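Local structure of putative tetR-family transcriptional regulatory protein (Streptomyces coelicolor, 2DG8) at residues D140-L154 with L169-D181. The protein probably regulates transcription as a dimeric TetR-family protein that binds DNA through an N-terminal helix-turn-helix. Residues are numbered along the deposited sequence; the frame is centred on the assembly and turned at random.
Sequences DPGTARQLDALIEGL and LTLEAIARITTTD
Ile-177 sets its side chain against Gln-146, Leu-147 and Leu-150, one helical turn of 141-154. Its two branches divide the work. CG1 lies anti to the backbone N (chi1 -151°) and runs over Gln-146, 3.9 Å from that residue's CB, while CG2 meets Leu-147 CD1 at 3.5 Å and Leu-150 CD2 at 3.8 Å. The other methyl of Leu-147, CD2, reaches Thr-178 CG2 at 3.7 Å, so this leucine straddles two consecutive residues. Leu-150 also has two partners: its CD2 rests on the backbone carbonyl of Ala-173 as well as on Ile-177 CG2. One turn further, Leu-154 CD1 touches Thr-170 CG2 at 3.9 Å.

No hydrogen bond joins the two segments; the helices run nearly antiparallel, and the axes of 141-154 and 169-177 approach to 10.1 Å. Polar side chains bond instead within each segment, at the C-terminal end of 169-177 and the N-terminal end of 141-154. Thr-178 chi1 of 58° puts OG1 where it donates to Ile-174 O (2.7 Å), and turns CG2 onto Leu-147; OG1 also bonds to Arg-86 of helix 82-98. Asp-140 is the N-cap: its OD1 accepts Thr-143 N in a nearly straight bond (169°).

Both segments belong to the C-terminal domain, which in TetR-family relatives commonly binds a ligand. Helix 82-98 flanks the pair, with Val-89 against Ile-151 and Ile-174, and Val-93 against Leu-154. The second subunit packs against the pair as well: Arg-176 of that subunit bonds to Ile-177 O, and Gln-146 of that subunit lies on Ala-173, placing this antiparallel helix pair in the dimer interface.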
loop_
_atom_site.group_PDB
_atom_site.type_symbol
_atom_site.label_atom_id
_atom_site.label_comp_id
_atom_site.label_asym_id
_atom_site.label_seq_id
_atom_site.Cartn_x
_atom_site.Cartn_y
_atom_site.Cartn_z
ATOM N N ASP A 140 13.339 10.506 -18.263
ATOM C CA ASP A 140 13.489 11.846 -17.707
ATOM C C ASP A 140 12.866 11.874 -16.306
ATOM O O ASP A 140 12.048 11.015 -15.971
ATOM C CB ASP A 140 12.821 12.882 -18.624
ATOM C CG ASP A 140 11.312 12.729 -18.694
ATOM O OD1 ASP A 140 10.621 13.132 -17.732
ATOM O OD2 ASP A 140 10.813 12.210 -19.714
ATOM N N PRO A 141 13.248 12.859 -15.473
ATOM C CA PRO A 141 12.746 13.012 -14.101
ATOM C C PRO A 141 11.228 12.936 -13.945
ATOM O O PRO A 141 10.723 12.254 -13.057
ATOM C CB PRO A 141 13.290 14.371 -13.685
ATOM C CG PRO A 141 14.587 14.449 -14.438
ATOM C CD PRO A 141 14.188 13.945 -15.803
ATOM N N GLY A 142 10.509 13.657 -14.795
ATOM C CA GLY A 142 9.065 13.653 -14.708
ATOM C C GLY A 142 8.446 12.286 -14.950
ATOM O O GLY A 142 7.647 11.810 -14.140
ATOM N N THR A 143 8.805 11.645 -16.058
ATOM C CA THR A 143 8.225 10.342 -16.352
ATOM C C THR A 143 8.660 9.336 -15.290
ATOM O O THR A 143 7.885 8.466 -14.886
ATOM C CB THR A 143 8.634 9.837 -17.750
ATOM O OG1 THR A 143 9.995 9.404 -17.728
ATOM C CG2 THR A 143 8.491 10.946 -18.765
ATOM N N ALA A 144 9.900 9.464 -14.834
ATOM C CA ALA A 144 10.418 8.567 -13.809
ATOM C C ALA A 144 9.546 8.640 -12.555
ATOM O O ALA A 144 9.314 7.625 -11.897
ATOM C CB ALA A 144 11.851 8.926 -13.471
ATOM N N ARG A 145 9.061 9.835 -12.233
ATOM C CA ARG A 145 8.213 10.012 -11.063
ATOM C C ARG A 145 6.834 9.406 -11.323
ATOM O O ARG A 145 6.282 8.708 -10.467
ATOM C CB ARG A 145 8.070 11.496 -10.716
ATOM C CG ARG A 145 7.276 11.742 -9.437
ATOM C CD ARG A 145 7.292 13.209 -9.026
ATOM N NE ARG A 145 8.566 13.626 -8.444
ATOM C CZ ARG A 145 8.824 13.653 -7.134
ATOM N NH1 ARG A 145 7.897 13.284 -6.256
ATOM N NH2 ARG A 145 10.008 14.069 -6.700
ATOM N N GLN A 146 6.275 9.684 -12.500
ATOM C CA GLN A 146 4.971 9.132 -12.858
ATOM C C GLN A 146 5.067 7.599 -12.906
ATOM O O GLN A 146 4.168 6.888 -12.446
ATOM C CB GLN A 146 4.519 9.665 -14.224
ATOM C CG GLN A 146 4.474 11.188 -14.314
ATOM C CD GLN A 146 4.170 11.695 -15.719
ATOM O OE1 GLN A 146 4.629 12.771 -16.109
ATOM N NE2 GLN A 146 3.385 10.934 -16.478
ATOM N N LEU A 147 6.173 7.104 -13.453
ATOM C CA LEU A 147 6.393 5.668 -13.573
ATOM C C LEU A 147 6.508 4.973 -12.217
ATOM O O LEU A 147 5.983 3.871 -12.034
ATOM C CB LEU A 147 7.650 5.400 -14.412
ATOM C CG LEU A 147 8.002 3.939 -14.681
ATOM C CD1 LEU A 147 6.763 3.173 -15.178
ATOM C CD2 LEU A 147 9.136 3.885 -15.706
ATOM N N ASP A 148 7.183 5.614 -11.266
ATOM C CA ASP A 148 7.338 5.030 -9.931
ATOM C C ASP A 148 5.970 4.846 -9.282
ATOM O O ASP A 148 5.734 3.857 -8.591
ATOM C CB ASP A 148 8.204 5.917 -9.028
ATOM C CG ASP A 148 8.753 5.158 -7.815
ATOM O OD1 ASP A 148 8.960 5.782 -6.748
ATOM O OD2 ASP A 148 8.987 3.933 -7.934
ATOM N N ALA A 149 5.066 5.803 -9.492
ATOM C CA ALA A 149 3.727 5.692 -8.924
ATOM C C ALA A 149 2.947 4.572 -9.614
ATOM O O ALA A 149 2.120 3.906 -8.983
ATOM C CB ALA A 149 2.976 7.013 -9.066
ATOM N N LEU A 150 3.197 4.374 -10.909
ATOM C CA LEU A 150 2.506 3.318 -11.651
ATOM C C LEU A 150 2.994 1.967 -11.146
ATOM O O LEU A 150 2.194 1.069 -10.868
ATOM C CB LEU A 150 2.773 3.432 -13.162
ATOM C CG LEU A 150 2.135 2.354 -14.049
ATOM C CD1 LEU A 150 0.613 2.420 -13.914
ATOM C CD2 LEU A 150 2.547 2.554 -15.511
ATOM N N ILE A 151 4.312 1.825 -11.037
ATOM C CA ILE A 151 4.913 0.583 -10.559
ATOM C C ILE A 151 4.317 0.230 -9.198
ATOM O O ILE A 151 3.966 -0.931 -8.931
ATOM C CB ILE A 151 6.461 0.724 -10.438
ATOM C CG1 ILE A 151 7.081 0.787 -11.834
ATOM C CG2 ILE A 151 7.050 -0.432 -9.634
ATOM C CD1 ILE A 151 8.571 1.028 -11.838
ATOM N N GLU A 152 4.192 1.244 -8.349
ATOM C CA GLU A 152 3.637 1.063 -7.014
ATOM C C GLU A 152 2.221 0.498 -7.108
ATOM O O GLU A 152 1.894 -0.496 -6.465
ATOM C CB GLU A 152 3.600 2.407 -6.283
ATOM C CG GLU A 152 3.218 2.315 -4.828
ATOM C CD GLU A 152 4.374 1.848 -3.964
ATOM O OE1 GLU A 152 5.438 2.510 -3.987
ATOM O OE2 GLU A 152 4.221 0.823 -3.268
ATOM N N GLY A 153 1.392 1.146 -7.919
ATOM C CA GLY A 153 0.012 0.726 -8.086
ATOM C C GLY A 153 -0.206 -0.615 -8.769
ATOM O O GLY A 153 -1.073 -1.382 -8.350
ATOM N N LEU A 154 0.560 -0.899 -9.822
ATOM C CA LEU A 154 0.439 -2.167 -10.543
ATOM C C LEU A 154 0.845 -3.324 -9.638
ATOM O O LEU A 154 0.207 -4.369 -9.624
ATOM C CB LEU A 154 1.322 -2.170 -11.807
ATOM C CG LEU A 154 0.872 -1.325 -13.012
ATOM C CD1 LEU A 154 1.965 -1.297 -14.087
ATOM C CD2 LEU A 154 -0.409 -1.898 -13.592
ATOM N N LEU A 169 -0.837 -6.423 -20.093
ATOM C CA LEU A 169 -1.502 -5.264 -19.513
ATOM C C LEU A 169 -0.476 -4.418 -18.756
ATOM O O LEU A 169 -0.516 -3.197 -18.805
ATOM C CB LEU A 169 -2.617 -5.731 -18.566
ATOM C CG LEU A 169 -3.587 -4.715 -17.950
ATOM C CD1 LEU A 169 -2.891 -3.932 -16.851
ATOM C CD2 LEU A 169 -4.124 -3.802 -19.032
ATOM N N THR A 170 0.443 -5.071 -18.052
ATOM C CA THR A 170 1.473 -4.352 -17.310
ATOM C C THR A 170 2.384 -3.601 -18.292
ATOM O O THR A 170 2.683 -2.425 -18.110
ATOM C CB THR A 170 2.351 -5.314 -16.452
ATOM O OG1 THR A 170 1.547 -5.942 -15.437
ATOM C CG2 THR A 170 3.485 -4.528 -15.765
ATOM N N LEU A 171 2.802 -4.285 -19.346
ATOM C CA LEU A 171 3.687 -3.681 -20.325
ATOM C C LEU A 171 3.041 -2.500 -21.041
ATOM O O LEU A 171 3.703 -1.506 -21.319
ATOM C CB LEU A 171 4.132 -4.738 -21.333
ATOM C CG LEU A 171 5.373 -4.378 -22.141
ATOM C CD1 LEU A 171 6.567 -4.136 -21.204
ATOM C CD2 LEU A 171 5.665 -5.514 -23.113
ATOM N N GLU A 172 1.745 -2.596 -21.326
ATOM C CA GLU A 172 1.045 -1.506 -22.004
ATOM C C GLU A 172 0.972 -0.246 -21.139
ATOM O O GLU A 172 1.199 0.856 -21.625
ATOM C CB GLU A 172 -0.380 -1.922 -22.398
ATOM C CG GLU A 172 -1.040 -0.936 -23.356
ATOM C CD GLU A 172 -2.463 -1.313 -23.715
ATOM O OE1 GLU A 172 -3.360 -1.178 -22.854
ATOM O OE2 GLU A 172 -2.689 -1.754 -24.863
ATOM N N ALA A 173 0.639 -0.405 -19.863
ATOM C CA ALA A 173 0.542 0.751 -18.964
ATOM C C ALA A 173 1.906 1.423 -18.900
ATOM O O ALA A 173 2.025 2.650 -18.945
ATOM C CB ALA A 173 0.107 0.310 -17.566
ATOM N N ILE A 174 2.943 0.606 -18.798
ATOM C CA ILE A 174 4.292 1.129 -18.743
ATOM C C ILE A 174 4.604 1.887 -20.031
ATOM O O ILE A 174 5.099 3.016 -19.984
ATOM C CB ILE A 174 5.297 -0.018 -18.515
ATOM C CG1 ILE A 174 5.102 -0.575 -17.097
ATOM C CG2 ILE A 174 6.716 0.475 -18.725
ATOM C CD1 ILE A 174 5.694 -1.948 -16.860
ATOM N N ALA A 175 4.293 1.286 -21.178
ATOM C CA ALA A 175 4.557 1.945 -22.453
ATOM C C ALA A 175 3.828 3.278 -22.515
ATOM O O ALA A 175 4.393 4.280 -22.941
ATOM C CB ALA A 175 4.124 1.053 -23.628
ATOM N N ARG A 176 2.573 3.292 -22.080
ATOM C CA ARG A 176 1.789 4.521 -22.093
ATOM C C ARG A 176 2.345 5.623 -21.169
ATOM O O ARG A 176 2.531 6.761 -21.607
ATOM C CB ARG A 176 0.319 4.183 -21.776
ATOM C CG ARG A 176 -0.444 3.776 -23.047
ATOM C CD ARG A 176 -1.556 2.726 -22.888
ATOM N NE ARG A 176 -2.787 3.231 -22.295
ATOM C CZ ARG A 176 -4.003 2.764 -22.575
ATOM N NH1 ARG A 176 -5.068 3.284 -21.978
ATOM N NH2 ARG A 176 -4.168 1.797 -23.465
ATOM N N ILE A 177 2.649 5.286 -19.913
ATOM C CA ILE A 177 3.183 6.266 -18.962
ATOM C C ILE A 177 4.551 6.820 -19.410
ATOM O O ILE A 177 4.877 7.972 -19.142
ATOM C CB ILE A 177 3.327 5.654 -17.539
ATOM C CG1 ILE A 177 3.179 6.739 -16.470
ATOM C CG2 ILE A 177 4.699 5.013 -17.373
ATOM C CD1 ILE A 177 1.778 7.254 -16.297
ATOM N N THR A 178 5.342 6.006 -20.101
ATOM C CA THR A 178 6.653 6.442 -20.566
ATOM C C THR A 178 6.626 6.988 -22.003
ATOM O O THR A 178 7.642 6.994 -22.701
ATOM C CB THR A 178 7.684 5.293 -20.479
ATOM O OG1 THR A 178 7.226 4.182 -21.252
ATOM C CG2 THR A 178 7.870 4.844 -19.027
ATOM N N THR A 179 5.460 7.443 -22.447
ATOM C CA THR A 179 5.339 8.011 -23.786
ATOM C C THR A 179 5.464 9.534 -23.701
ATOM O O THR A 179 4.837 10.163 -22.852
ATOM C CB THR A 179 3.974 7.672 -24.432
ATOM O OG1 THR A 179 3.945 6.291 -24.811
ATOM C CG2 THR A 179 3.740 8.537 -25.660
ATOM N N THR A 180 6.287 10.115 -24.569
ATOM C CA THR A 180 6.476 11.561 -24.607
ATOM C C THR A 180 6.452 12.079 -26.051
ATOM O O THR A 180 7.392 12.735 -26.501
ATOM C CB THR A 180 7.813 11.973 -23.945
ATOM O OG1 THR A 180 8.881 11.199 -24.501
ATOM C CG2 THR A 180 7.758 11.755 -22.442
ATOM N N ASP A 181 5.373 11.766 -26.771
ATOM C CA ASP A 181 5.187 12.192 -28.163
ATOM C C ASP A 181 3.737 12.616 -28.379
ATOM O O ASP A 181 2.935 12.418 -27.442
ATOM C CB ASP A 181 5.549 11.050 -29.131
ATOM C CG ASP A 181 5.036 11.287 -30.561
ATOM O OD1 ASP A 181 3.835 11.047 -30.822
ATOM O OD2 ASP A 181 5.833 11.717 -31.423
#